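PDB 5Z0Q: aminotransferase, class I and II from Erwinia tasmaniensis, which belongs to the class I and II aminotransferases, a family of pyridoxal-phosphate-dependent enzymes, and binds pyridoxal-5'-phosphate. Local coordinates for residues 326-340 / 354-368. Residues are numbered along the deposited sequence; the frame is centred on the assembly and turned at random.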
ATOM      1  N   PHE A 326      12.267  20.066   7.385  1.00 34.67           N
ATOM      2  CA  PHE A 326      12.745  20.358   8.740  1.00 28.91           C
ATOM      3  C   PHE A 326      14.068  19.670   9.061  1.00 29.89           C
ATOM      4  O   PHE A 326      14.281  19.198  10.179  1.00 24.03           O
ATOM      5  CB  PHE A 326      11.681  19.948   9.763  1.00 24.13           C
ATOM      6  CG  PHE A 326      10.976  18.664   9.422  1.00 26.87           C
ATOM      7  CD1 PHE A 326      11.504  17.443   9.809  1.00 27.41           C
ATOM      8  CD2 PHE A 326       9.785  18.678   8.711  1.00 22.54           C
ATOM      9  CE1 PHE A 326      10.860  16.260   9.495  1.00 26.92           C
ATOM     10  CE2 PHE A 326       9.137  17.499   8.391  1.00 25.31           C
ATOM     11  CZ  PHE A 326       9.674  16.288   8.785  1.00 30.92           C
ATOM     12  N   LEU A 327      14.949  19.612   8.065  1.00 31.16           N
ATOM     13  CA  LEU A 327      16.289  19.061   8.213  1.00 26.68           C
ATOM     14  C   LEU A 327      17.213  19.857   7.301  1.00 31.78           C
ATOM     15  O   LEU A 327      16.791  20.320   6.238  1.00 47.58           O
ATOM     16  CB  LEU A 327      16.326  17.563   7.862  1.00 29.87           C
ATOM     17  CG  LEU A 327      15.108  16.705   8.233  1.00 26.46           C
ATOM     18  CD1 LEU A 327      14.247  16.428   7.008  1.00 25.55           C
ATOM     19  CD2 LEU A 327      15.505  15.411   8.929  1.00 30.52           C
ATOM     20  N   GLY A 328      18.473  20.021   7.707  1.00 40.18           N
ATOM     21  CA  GLY A 328      19.044  19.434   8.907  1.00 29.05           C
ATOM     22  C   GLY A 328      20.375  18.771   8.587  1.00 28.10           C
ATOM     23  O   GLY A 328      20.750  17.781   9.209  1.00 24.27           O
ATOM     24  N   TRP A 329      21.094  19.339   7.617  1.00 28.66           N
ATOM     25  CA  TRP A 329      22.273  18.718   7.017  1.00 26.08           C
ATOM     26  C   TRP A 329      23.530  19.337   7.624  1.00 27.07           C
ATOM     27  O   TRP A 329      23.890  20.473   7.299  1.00 31.75           O
ATOM     28  CB  TRP A 329      22.232  18.904   5.501  1.00 26.12           C
ATOM     29  CG  TRP A 329      23.122  18.000   4.695  1.00 23.14           C
ATOM     30  CD1 TRP A 329      24.004  18.382   3.728  1.00 22.71           C
ATOM     31  CD2 TRP A 329      23.198  16.569   4.765  1.00 26.08           C
ATOM     32  NE1 TRP A 329      24.631  17.281   3.195  1.00 23.42           N
ATOM     33  CE2 TRP A 329      24.155  16.156   3.816  1.00 22.48           C
ATOM     34  CE3 TRP A 329      22.557  15.599   5.542  1.00 26.52           C
ATOM     35  CZ2 TRP A 329      24.482  14.817   3.620  1.00 22.51           C
ATOM     36  CZ3 TRP A 329      22.886  14.268   5.346  1.00 22.89           C
ATOM     37  CH2 TRP A 329      23.839  13.891   4.394  1.00 21.83           C
ATOM     38  N   ILE A 330      24.204  18.583   8.493  1.00 24.96           N
ATOM     39  CA  ILE A 330      25.332  19.080   9.275  1.00 27.70           C
ATOM     40  C   ILE A 330      26.604  18.378   8.818  1.00 21.99           C
ATOM     41  O   ILE A 330      26.670  17.142   8.810  1.00 22.04           O
ATOM     42  CB  ILE A 330      25.110  18.859  10.781  1.00 26.06           C
ATOM     43  CG1 ILE A 330      23.802  19.508  11.233  1.00 19.93           C
ATOM     44  CG2 ILE A 330      26.288  19.400  11.580  1.00 20.84           C
ATOM     45  CD1 ILE A 330      23.457  19.230  12.678  1.00 13.35           C
ATOM     46  N   ASP A 331      27.617  19.165   8.456  1.00 22.52           N
ATOM     47  CA  ASP A 331      28.923  18.628   8.085  1.00 22.21           C
ATOM     48  C   ASP A 331      29.721  18.353   9.354  1.00 25.04           C
ATOM     49  O   ASP A 331      30.099  19.283  10.073  1.00 26.82           O
ATOM     50  CB  ASP A 331      29.664  19.601   7.171  1.00 27.83           C
ATOM     51  CG  ASP A 331      30.968  19.026   6.629  1.00 34.05           C
ATOM     52  OD1 ASP A 331      31.306  17.871   6.969  1.00 27.21           O
ATOM     53  OD2 ASP A 331      31.655  19.730   5.857  1.00 32.93           O
ATOM     54  N   ALA A 332      29.982  17.075   9.627  1.00 21.74           N
ATOM     55  CA  ALA A 332      30.755  16.662  10.790  1.00 23.56           C
ATOM     56  C   ALA A 332      32.144  16.161  10.411  1.00 29.01           C
ATOM     57  O   ALA A 332      32.771  15.434  11.188  1.00 21.62           O
ATOM     58  CB  ALA A 332      29.999  15.593  11.577  1.00 24.29           C
ATOM     59  N   SER A 333      32.637  16.532   9.226  1.00 33.80           N
ATOM     60  CA  SER A 333      33.964  16.103   8.805  1.00 29.88           C
ATOM     61  C   SER A 333      35.067  16.715   9.658  1.00 28.56           C
ATOM     62  O   SER A 333      36.154  16.136   9.750  1.00 29.81           O
ATOM     63  CB  SER A 333      34.192  16.454   7.334  1.00 31.61           C
ATOM     64  OG  SER A 333      34.106  17.853   7.125  1.00 31.57           O
ATOM     65  N   GLY A 334      34.813  17.861  10.286  1.00 29.72           N
ATOM     66  CA  GLY A 334      35.799  18.492  11.141  1.00 27.37           C
ATOM     67  C   GLY A 334      36.066  17.780  12.448  1.00 34.69           C
ATOM     68  O   GLY A 334      36.947  18.211  13.199  1.00 38.70           O
ATOM     69  N   LEU A 335      35.335  16.703  12.744  1.00 32.57           N
ATOM     70  CA  LEU A 335      35.544  15.979  13.992  1.00 26.87           C
ATOM     71  C   LEU A 335      36.752  15.055  13.912  1.00 34.92           C
ATOM     72  O   LEU A 335      37.467  14.875  14.905  1.00 43.02           O
ATOM     73  CB  LEU A 335      34.291  15.181  14.354  1.00 24.67           C
ATOM     74  CG  LEU A 335      32.996  15.979  14.525  1.00 30.01           C
ATOM     75  CD1 LEU A 335      31.846  15.058  14.901  1.00 25.94           C
ATOM     76  CD2 LEU A 335      33.169  17.080  15.563  1.00 29.14           C
ATOM     77  N   GLY A 336      36.997  14.462  12.745  1.00 32.71           N
ATOM     78  CA  GLY A 336      38.099  13.538  12.588  1.00 28.43           C
ATOM     79  C   GLY A 336      37.815  12.121  13.029  1.00 34.11           C
ATOM     80  O   GLY A 336      38.743  11.304  13.063  1.00 44.57           O
ATOM     81  N   VAL A 337      36.572  11.803  13.367  1.00 30.94           N
ATOM     82  CA  VAL A 337      36.187  10.464  13.796  1.00 29.52           C
ATOM     83  C   VAL A 337      35.791   9.650  12.571  1.00 32.47           C
ATOM     84  O   VAL A 337      35.318  10.186  11.564  1.00 38.80           O
ATOM     85  CB  VAL A 337      35.051  10.531  14.842  1.00 30.09           C
ATOM     86  CG1 VAL A 337      33.776  11.086  14.221  1.00 31.24           C
ATOM     87  CG2 VAL A 337      34.806   9.167  15.478  1.00 43.07           C
ATOM     88  N   ALA A 338      36.002   8.333  12.649  1.00 37.82           N
ATOM     89  CA  ALA A 338      35.700   7.446  11.533  1.00 38.90           C
ATOM     90  C   ALA A 338      34.206   7.227  11.331  1.00 37.02           C
ATOM     91  O   ALA A 338      33.816   6.633  10.319  1.00 47.45           O
ATOM     92  CB  ALA A 338      36.397   6.100  11.735  1.00 24.78           C
ATOM     93  N   ASP A 339      33.368   7.683  12.257  1.00 30.00           N
ATOM     94  CA  ASP A 339      31.928   7.490  12.131  1.00 36.13           C
ATOM     95  C   ASP A 339      31.185   8.594  12.877  1.00 35.09           C
ATOM     96  O   ASP A 339      30.865   8.434  14.060  1.00 38.15           O
ATOM     97  CB  ASP A 339      31.529   6.113  12.667  1.00 35.40           C
ATOM     98  CG  ASP A 339      30.169   5.658  12.168  1.00 43.34           C
ATOM     99  OD1 ASP A 339      29.304   6.526  11.918  1.00 41.71           O
ATOM    100  OD2 ASP A 339      29.966   4.434  12.021  1.00 49.71           O
ATOM    101  N   PRO A 340      30.894   9.724  12.228  1.00 28.78           N
ATOM    102  CA  PRO A 340      30.240  10.831  12.949  1.00 34.33           C
ATOM    103  C   PRO A 340      28.878  10.474  13.523  1.00 34.25           C
ATOM    104  O   PRO A 340      28.516  10.980  14.594  1.00 36.06           O
ATOM    105  CB  PRO A 340      30.127  11.924  11.878  1.00 32.57           C
ATOM    106  CG  PRO A 340      31.172  11.583  10.873  1.00 30.90           C
ATOM    107  CD  PRO A 340      31.235  10.090  10.845  1.00 29.08           C
ATOM    108  N   GLY A 354      24.709  10.037   7.527  1.00 33.07           N
ATOM    109  CA  GLY A 354      24.868  10.509   6.164  1.00 28.44           C
ATOM    110  C   GLY A 354      25.372   9.465   5.192  1.00 31.28           C
ATOM    111  O   GLY A 354      25.305   9.694   3.979  1.00 27.78           O
ATOM    112  N   ARG A 355      25.877   8.333   5.693  1.00 34.58           N
ATOM    113  CA  ARG A 355      26.358   7.279   4.804  1.00 38.09           C
ATOM    114  C   ARG A 355      25.227   6.730   3.943  1.00 32.77           C
ATOM    115  O   ARG A 355      25.434   6.393   2.772  1.00 31.78           O
ATOM    116  CB  ARG A 355      27.005   6.161   5.623  1.00 35.10           C
ATOM    117  CG  ARG A 355      27.567   5.023   4.788  1.00 30.72           C
ATOM    118  CD  ARG A 355      28.164   3.933   5.667  1.00 36.40           C
ATOM    119  NE  ARG A 355      29.216   4.446   6.540  1.00 48.92           N
ATOM    120  CZ  ARG A 355      30.490   4.574   6.183  1.00 49.89           C
ATOM    121  NH1 ARG A 355      30.878   4.226   4.964  1.00 54.56           N
ATOM    122  NH2 ARG A 355      31.379   5.051   7.046  1.00 46.25           N
ATOM    123  N   ASP A 356      24.022   6.637   4.508  1.00 37.86           N
ATOM    124  CA  ASP A 356      22.868   6.179   3.744  1.00 39.23           C
ATOM    125  C   ASP A 356      22.483   7.157   2.643  1.00 33.12           C
ATOM    126  O   ASP A 356      21.863   6.748   1.656  1.00 31.20           O
ATOM    127  CB  ASP A 356      21.683   5.946   4.680  1.00 40.52           C
ATOM    128  CG  ASP A 356      22.044   5.079   5.872  1.00 48.22           C
ATOM    129  OD1 ASP A 356      22.877   4.162   5.710  1.00 46.43           O
ATOM    130  OD2 ASP A 356      21.498   5.320   6.970  1.00 48.27           O
ATOM    131  N   PHE A 357      22.837   8.434   2.786  1.00 36.20           N
ATOM    132  CA  PHE A 357      22.564   9.437   1.768  1.00 32.05           C
ATOM    133  C   PHE A 357      23.701   9.591   0.764  1.00 31.58           C
ATOM    134  O   PHE A 357      23.514  10.252  -0.263  1.00 31.12           O
ATOM    135  CB  PHE A 357      22.281  10.793   2.426  1.00 29.11           C
ATOM    136  CG  PHE A 357      21.145  10.768   3.410  1.00 30.73           C
ATOM    137  CD1 PHE A 357      21.371  10.466   4.743  1.00 30.90           C
ATOM    138  CD2 PHE A 357      19.851  11.053   3.004  1.00 35.82           C
ATOM    139  CE1 PHE A 357      20.329  10.445   5.651  1.00 33.97           C
ATOM    140  CE2 PHE A 357      18.804  11.034   3.909  1.00 30.55           C
ATOM    141  CZ  PHE A 357      19.044  10.730   5.233  1.00 25.56           C
ATOM    142  N   GLY A 358      24.864   9.003   1.032  1.00 30.25           N
ATOM    143  CA  GLY A 358      25.972   9.060   0.100  1.00 20.26           C
ATOM    144  C   GLY A 358      27.099   9.974   0.535  1.00 26.46           C
ATOM    145  O   GLY A 358      27.844  10.482  -0.307  1.00 33.23           O
ATOM    146  N   ASN A 359      27.242  10.186   1.846  1.00 31.78           N
ATOM    147  CA  ASN A 359      28.294  11.065   2.366  1.00 25.72           C
ATOM    148  C   ASN A 359      28.437  10.769   3.865  1.00 26.15           C
ATOM    149  O   ASN A 359      27.719  11.338   4.687  1.00 31.14           O
ATOM    150  CB  ASN A 359      27.977  12.525   2.116  1.00 28.46           C
ATOM    151  CG  ASN A 359      29.187  13.422   2.278  1.00 32.48           C
ATOM    152  OD1 ASN A 359      30.057  13.169   3.111  1.00 31.11           O
ATOM    153  ND2 ASN A 359      29.248  14.480   1.477  1.00 26.43           N
ATOM    154  N   ASP A 360      29.381   9.887   4.198  1.00 26.76           N
ATOM    155  CA  ASP A 360      29.581   9.445   5.580  1.00 27.84           C
ATOM    156  C   ASP A 360      30.180  10.526   6.486  1.00 30.91           C
ATOM    157  O   ASP A 360      30.493  10.212   7.641  1.00 31.20           O
ATOM    158  CB  ASP A 360      30.467   8.197   5.609  1.00 32.83           C
ATOM    159  CG  ASP A 360      31.921   8.502   5.295  1.00 41.60           C
ATOM    160  OD1 ASP A 360      32.180   9.418   4.486  1.00 50.94           O
ATOM    161  OD2 ASP A 360      32.805   7.824   5.860  1.00 42.38           O
ATOM    162  N   ARG A 361      30.364  11.764   6.035  1.00 34.04           N
ATOM    163  CA  ARG A 361      30.879  12.831   6.882  1.00 29.86           C
ATOM    164  C   ARG A 361      29.779  13.709   7.460  1.00 27.10           C
ATOM    165  O   ARG A 361      30.072  14.590   8.274  1.00 28.61           O
ATOM    166  CB  ARG A 361      31.871  13.698   6.100  1.00 35.37           C
ATOM    167  CG  ARG A 361      33.169  12.993   5.737  1.00 35.93           C
ATOM    168  CD  ARG A 361      33.916  12.544   6.983  1.00 36.55           C
ATOM    169  NE  ARG A 361      34.000  11.090   7.077  1.00 35.59           N
ATOM    170  CZ  ARG A 361      34.550  10.440   8.097  1.00 42.12           C
ATOM    171  NH1 ARG A 361      35.063  11.114   9.117  1.00 40.94           N
ATOM    172  NH2 ARG A 361      34.585   9.114   8.097  1.00 46.66           N
ATOM    173  N   PHE A 362      28.529  13.489   7.071  1.00 28.31           N
ATOM    174  CA  PHE A 362      27.413  14.323   7.488  1.00 22.25           C
ATOM    175  C   PHE A 362      26.454  13.540   8.376  1.00 24.45           C
ATOM    176  O   PHE A 362      26.453  12.307   8.402  1.00 27.79           O
ATOM    177  CB  PHE A 362      26.650  14.866   6.275  1.00 25.49           C
ATOM    178  CG  PHE A 362      27.397  15.910   5.492  1.00 23.71           C
ATOM    179  CD1 PHE A 362      28.516  15.574   4.750  1.00 25.44           C
ATOM    180  CD2 PHE A 362      26.961  17.224   5.480  1.00 24.97           C
ATOM    181  CE1 PHE A 362      29.197  16.534   4.025  1.00 24.80           C
ATOM    182  CE2 PHE A 362      27.636  18.187   4.755  1.00 19.40           C
ATOM    183  CZ  PHE A 362      28.755  17.842   4.028  1.00 24.00           C
ATOM    184  N   VAL A 363      25.633  14.287   9.110  1.00 22.13           N
ATOM    185  CA  VAL A 363      24.535  13.735   9.893  1.00 24.73           C
ATOM    186  C   VAL A 363      23.304  14.597   9.651  1.00 28.17           C
ATOM    187  O   VAL A 363      23.401  15.828   9.584  1.00 24.29           O
ATOM    188  CB  VAL A 363      24.871  13.668  11.400  1.00 27.71           C
ATOM    189  CG1 VAL A 363      25.895  12.576  11.673  1.00 24.33           C
ATOM    190  CG2 VAL A 363      25.379  15.016  11.899  1.00 24.02           C
ATOM    191  N   ARG A 364      22.148  13.954   9.508  1.00 27.79           N
ATOM    192  CA  ARG A 364      20.905  14.674   9.275  1.00 26.12           C
ATOM    193  C   ARG A 364      20.214  14.947  10.604  1.00 27.18           C
ATOM    194  O   ARG A 364      19.979  14.025  11.391  1.00 28.80           O
ATOM    195  CB  ARG A 364      19.981  13.893   8.338  1.00 30.07           C
ATOM    196  CG  ARG A 364      18.911  14.762   7.687  1.00 24.84           C
ATOM    197  CD  ARG A 364      18.039  13.977   6.721  1.00 22.38           C
ATOM    198  NE  ARG A 364      17.194  13.005   7.408  1.00 26.35           N
ATOM    199  CZ  ARG A 364      16.213  12.325   6.825  1.00 31.01           C
ATOM    200  NH1 ARG A 364      15.950  12.511   5.538  1.00 35.08           N
ATOM    201  NH2 ARG A 364      15.492  11.461   7.527  1.00 31.90           N
ATOM    202  N   PHE A 365      19.894  16.215  10.848  1.00 27.62           N
ATOM    203  CA  PHE A 365      19.303  16.663  12.103  1.00 24.19           C
ATOM    204  C   PHE A 365      17.814  16.913  11.893  1.00 26.37           C
ATOM    205  O   PHE A 365      17.430  17.726  11.045  1.00 25.25           O
ATOM    206  CB  PHE A 365      19.998  17.932  12.598  1.00 21.27           C
ATOM    207  CG  PHE A 365      19.764  18.234  14.054  1.00 24.71           C
ATOM    208  CD1 PHE A 365      18.514  18.618  14.509  1.00 27.22           C
ATOM    209  CD2 PHE A 365      20.805  18.157  14.963  1.00 27.42           C
ATOM    210  CE1 PHE A 365      18.302  18.899  15.843  1.00 26.63           C
ATOM    211  CE2 PHE A 365      20.597  18.441  16.299  1.00 31.44           C
ATOM    212  CZ  PHE A 365      19.345  18.812  16.738  1.00 27.01           C
ATOM    213  N   ASN A 366      16.981  16.227  12.670  1.00 21.42           N
ATOM    214  CA  ASN A 366      15.532  16.403  12.617  1.00 23.51           C
ATOM    215  C   ASN A 366      15.135  17.342  13.751  1.00 26.60           C
ATOM    216  O   ASN A 366      15.029  16.927  14.907  1.00 32.69           O
ATOM    217  CB  ASN A 366      14.818  15.059  12.723  1.00 28.93           C
ATOM    218  CG  ASN A 366      13.328  15.158  12.436  1.00 23.49           C
ATOM    219  OD1 ASN A 366      12.722  16.223  12.569  1.00 20.79           O
ATOM    220  ND2 ASN A 366      12.730  14.040  12.042  1.00 18.06           N
ATOM    221  N   PHE A 367      14.916  18.615  13.421  1.00 29.27           N
ATOM    222  CA  PHE A 367      14.425  19.584  14.390  1.00 24.12           C
ATOM    223  C   PHE A 367      12.915  19.786  14.289  1.00 24.20           C
ATOM    224  O   PHE A 367      12.403  20.824  14.720  1.00 22.14           O
ATOM    225  CB  PHE A 367      15.164  20.917  14.246  1.00 24.73           C
ATOM    226  CG  PHE A 367      15.070  21.538  12.878  1.00 24.48           C
ATOM    227  CD1 PHE A 367      14.041  22.412  12.565  1.00 26.91           C
ATOM    228  CD2 PHE A 367      16.032  21.274  11.916  1.00 28.04           C
ATOM    229  CE1 PHE A 367      13.961  22.993  11.313  1.00 24.37           C
ATOM    230  CE2 PHE A 367      15.959  21.856  10.664  1.00 26.69           C
ATOM    231  CZ  PHE A 367      14.923  22.716  10.361  1.00 25.61           C
ATOM    232  N   GLY A 368      12.199  18.813  13.730  1.00 24.65           N
ATOM    233  CA  GLY A 368      10.750  18.829  13.741  1.00 23.59           C
ATOM    234  C   GLY A 368      10.208  18.263  15.037  1.00 25.06           C
ATOM    235  O   GLY A 368       9.764  17.112  15.090  1.00 24.70           O
TER
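Ile330 and Val363 form the hydrogen-bonded pair of two antiparallel strands, 329-331 and 362-364, joined by reciprocal hydrogen bonds from Ile330 N to Val363 O and from Val363 N to Ile330 O, each 3.1 Å. Arg361 illustrates how one long side chain can tie a strand end to the loop opposite. Its O accepts from Ala332 N at 2.8 Å. CB, CG and CD run along Ser333 CB at 3.8 to 3.9 Å; the chi2 bend (-61°) keeps CD there, and the turn at chi3 (115°) aims the guanidinium at residues 337-340. CZ nears Val337 O, to which NH1 donates at 2.6 Å, and Pro340 CD sits over one face. NH2 lies 3.4 Å from Ala338 O and bridges to Asp360 OD2, 3.1 Å away; Arg355 NH2 approaches that carboxylate oxygen by charge alone. The indole five-membered ring of Trp329 and the Phe362 ring form an offset stack, planes 12° apart, while the indole edge approaches the face of Phe357. On this face too, buried Arg364 gives NH2 to Trp39 O near pyridoxal-5'-phosphate. Along the antiparallel pair, then, Asp360 probably keeps the Arg361 guanidinium oriented for Val337 O, and the stacked rings probably restrict each other's rotation.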